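Local coordinates for single-strand DNA-binding protein (Agrobacterium tumefaciens, PDB 3BTP), which binds single-stranded DNA regardless of its base sequence and mediates nuclear uptake of the single-stranded T-DNA during transformation, at residues L259-I263 with F274-F278. Sequence-based numbering, arbitrary orientation.
Sequences LLPDI and FSYRF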
ATOM      1  N   LEU A 259      -9.006  10.332 -15.783  1.00 33.97           N
ATOM      2  CA  LEU A 259      -9.128  11.751 -16.026  1.00 34.10           C
ATOM      3  C   LEU A 259      -9.389  12.592 -14.799  1.00 34.33           C
ATOM      4  O   LEU A 259      -9.915  13.686 -14.956  1.00 38.00           O
ATOM      5  CB  LEU A 259     -10.267  12.085 -17.053  1.00 34.35           C
ATOM      6  CG  LEU A 259     -10.087  11.816 -18.577  1.00 35.76           C
ATOM      7  CD1 LEU A 259     -11.243  12.398 -19.486  1.00 37.30           C
ATOM      8  CD2 LEU A 259      -8.748  12.304 -19.108  1.00 31.37           C
ATOM      9  N   LEU A 260      -8.997  12.174 -13.605  1.00 32.30           N
ATOM     10  CA  LEU A 260      -9.394  12.850 -12.381  1.00 30.54           C
ATOM     11  C   LEU A 260      -8.288  13.775 -11.969  1.00 29.43           C
ATOM     12  O   LEU A 260      -7.159  13.636 -12.439  1.00 30.26           O
ATOM     13  CB  LEU A 260      -9.614  11.852 -11.230  1.00 30.99           C
ATOM     14  CG  LEU A 260     -10.586  10.690 -11.407  1.00 31.43           C
ATOM     15  CD1 LEU A 260     -10.235   9.372 -10.507  1.00 30.46           C
ATOM     16  CD2 LEU A 260     -12.034  11.215 -11.289  1.00 25.80           C
ATOM     17  N   PRO A 261      -8.581  14.691 -11.049  1.00 28.47           N
ATOM     18  CA  PRO A 261      -7.531  15.578 -10.514  1.00 27.41           C
ATOM     19  C   PRO A 261      -6.623  14.845  -9.520  1.00 25.94           C
ATOM     20  O   PRO A 261      -6.863  13.667  -9.188  1.00 27.17           O
ATOM     21  CB  PRO A 261      -8.303  16.730  -9.819  1.00 27.35           C
ATOM     22  CG  PRO A 261      -9.728  16.469 -10.028  1.00 29.98           C
ATOM     23  CD  PRO A 261      -9.894  14.977 -10.452  1.00 27.88           C
ATOM     24  N   ASP A 262      -5.574  15.535  -9.112  1.00 23.32           N
ATOM     25  CA  ASP A 262      -4.515  15.025  -8.316  1.00 21.61           C
ATOM     26  C   ASP A 262      -5.055  14.704  -6.891  1.00 22.09           C
ATOM     27  O   ASP A 262      -4.642  13.722  -6.259  1.00 21.91           O
ATOM     28  CB  ASP A 262      -3.458  16.141  -8.172  1.00 21.34           C
ATOM     29  CG  ASP A 262      -2.945  16.702  -9.535  1.00 23.49           C
ATOM     30  OD1 ASP A 262      -3.022  16.007 -10.554  1.00 21.99           O
ATOM     31  OD2 ASP A 262      -2.441  17.861  -9.595  1.00 25.09           O
ATOM     32  N   ILE A 263      -5.928  15.576  -6.377  1.00 21.99           N
ATOM     33  CA  ILE A 263      -6.218  15.664  -4.944  1.00 21.45           C
ATOM     34  C   ILE A 263      -7.713  15.591  -4.819  1.00 22.14           C
ATOM     35  O   ILE A 263      -8.428  16.274  -5.510  1.00 22.47           O
ATOM     36  CB  ILE A 263      -5.680  16.947  -4.306  1.00 21.01           C
ATOM     37  CG1 ILE A 263      -4.132  16.998  -4.320  1.00 20.80           C
ATOM     38  CG2 ILE A 263      -6.186  17.105  -2.916  1.00 20.36           C
ATOM     39  CD1 ILE A 263      -3.543  18.383  -4.114  1.00 20.47           C
ATOM     40  N   PHE A 274     -12.038  19.028  -5.098  1.00 33.10           N
ATOM     41  CA  PHE A 274     -11.019  18.505  -5.975  1.00 32.67           C
ATOM     42  C   PHE A 274     -10.045  19.564  -6.266  1.00 32.37           C
ATOM     43  O   PHE A 274     -10.401  20.693  -6.372  1.00 32.06           O
ATOM     44  CB  PHE A 274     -11.607  18.106  -7.285  1.00 31.51           C
ATOM     45  CG  PHE A 274     -12.260  16.773  -7.271  1.00 33.07           C
ATOM     46  CD1 PHE A 274     -11.520  15.627  -7.035  1.00 31.50           C
ATOM     47  CD2 PHE A 274     -13.611  16.653  -7.579  1.00 31.47           C
ATOM     48  CE1 PHE A 274     -12.121  14.392  -7.085  1.00 33.44           C
ATOM     49  CE2 PHE A 274     -14.201  15.432  -7.631  1.00 31.84           C
ATOM     50  CZ  PHE A 274     -13.478  14.297  -7.372  1.00 32.00           C
ATOM     51  N   SER A 275      -8.803  19.167  -6.448  1.00 32.99           N
ATOM     52  CA  SER A 275      -7.724  20.095  -6.664  1.00 33.26           C
ATOM     53  C   SER A 275      -6.646  19.519  -7.618  1.00 32.20           C
ATOM     54  O   SER A 275      -6.367  18.304  -7.631  1.00 29.47           O
ATOM     55  CB  SER A 275      -7.127  20.404  -5.306  1.00 33.78           C
ATOM     56  OG  SER A 275      -6.629  21.720  -5.311  1.00 40.65           O
ATOM     57  N   TYR A 276      -6.074  20.422  -8.430  1.00 32.82           N
ATOM     58  CA  TYR A 276      -4.837  20.184  -9.211  1.00 32.51           C
ATOM     59  C   TYR A 276      -3.654  20.996  -8.629  1.00 32.79           C
ATOM     60  O   TYR A 276      -3.833  22.134  -8.302  1.00 31.95           O
ATOM     61  CB  TYR A 276      -5.034  20.648 -10.625  1.00 32.83           C
ATOM     62  CG  TYR A 276      -5.669  19.699 -11.572  1.00 34.43           C
ATOM     63  CD1 TYR A 276      -4.933  18.619 -12.093  1.00 34.55           C
ATOM     64  CD2 TYR A 276      -6.997  19.901 -12.018  1.00 32.55           C
ATOM     65  CE1 TYR A 276      -5.503  17.722 -13.030  1.00 32.08           C
ATOM     66  CE2 TYR A 276      -7.569  19.017 -12.964  1.00 30.95           C
ATOM     67  CZ  TYR A 276      -6.814  17.933 -13.444  1.00 32.88           C
ATOM     68  OH  TYR A 276      -7.362  17.037 -14.348  1.00 37.17           O
ATOM     69  N   ARG A 277      -2.472  20.394  -8.505  1.00 32.76           N
ATOM     70  CA  ARG A 277      -1.226  21.097  -8.317  1.00 33.60           C
ATOM     71  C   ARG A 277      -0.777  21.703  -9.654  1.00 35.01           C
ATOM     72  O   ARG A 277      -1.189  21.244 -10.742  1.00 33.68           O
ATOM     73  CB  ARG A 277      -0.136  20.141  -7.756  1.00 32.82           C
ATOM     74  CG  ARG A 277      -0.076  19.975  -6.196  1.00 30.48           C
ATOM     75  CD  ARG A 277       1.281  19.348  -5.631  1.00 37.06           C
ATOM     76  NE  ARG A 277       2.351  20.298  -5.151  1.00 34.80           N
ATOM     77  CZ  ARG A 277       2.086  21.564  -4.984  1.00 33.58           C
ATOM     78  NH1 ARG A 277       0.848  21.929  -5.194  1.00 32.65           N
ATOM     79  NH2 ARG A 277       2.972  22.429  -4.548  1.00 35.39           N
ATOM     80  N   PHE A 278       0.050  22.750  -9.588  1.00 36.55           N
ATOM     81  CA  PHE A 278       0.837  23.197 -10.766  1.00 37.70           C
ATOM     82  C   PHE A 278       2.194  23.745 -10.321  1.00 38.40           C
ATOM     83  O   PHE A 278       2.324  24.209  -9.181  1.00 37.92           O
ATOM     84  CB  PHE A 278       0.079  24.171 -11.730  1.00 38.43           C
ATOM     85  CG  PHE A 278      -0.563  25.369 -11.043  1.00 40.83           C
ATOM     86  CD1 PHE A 278       0.084  26.621 -11.025  1.00 43.20           C
ATOM     87  CD2 PHE A 278      -1.814  25.246 -10.421  1.00 44.17           C
ATOM     88  CE1 PHE A 278      -0.480  27.716 -10.378  1.00 42.56           C
ATOM     89  CE2 PHE A 278      -2.413  26.342  -9.779  1.00 43.03           C
ATOM     90  CZ  PHE A 278      -1.727  27.586  -9.755  1.00 42.86           C
TER
HETATM   91  O   HOH W   1      -6.014  14.516 -15.406  1.00 34.57           O
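A classic beta bulge opens the hairpin of strands 263-266 and 272-275, with Asp262 and Ile263 both facing Ser275 at the edge of a four-stranded antiparallel sheet. Ile263 and Ser275 form a hydrogen-bonded antiparallel pair: Ile263 N reaches Ser275 O at 3.0 Å, and Ser275 N returns to Ile263 O at 3.1 Å. Their CB atoms meet on the same face of the sheet. Beyond Asp262 and Tyr276 the two chains diverge, and side chains take over from the ladder. Asp262 OD2 accepts the backbone N-H of Arg277 on its anti side at 2.8 Å. With chi1 at -55°, the carboxylate swings beside its own backbone N and passes alongside Tyr276 CA to that amide, standing nearly perpendicular (87°) to the Tyr276 ring. OD1 forms a salt bridge with Arg244, while the guanidinium of Arg277 turns to Asp281. Pro261 wedges between two aromatic side chains. Its CB sits over the centre of the Tyr276 ring in a CH-pi contact, 4.0 Å from the centroid, whereas its CG lies 3.6 Å from Phe274 CD1. Phe128 of strand 127-132 touches all three of these side chains, and Tyr241 stacks with Tyr276, joining the mouth of the hairpin to neighbouring parts of the fold. A water 3.0 Å from Tyr276 OH donates a hydrogen bond to Leu260 O, linking the phenol to the incoming loop. The carboxylate of Asp262 thus ties the two chains together two residues beyond Ser275, through a side-chain-to-backbone bond in place of strand pairing, and its position between a backbone N-H and the Arg244 guanidinium would be expected to favour the ionised form.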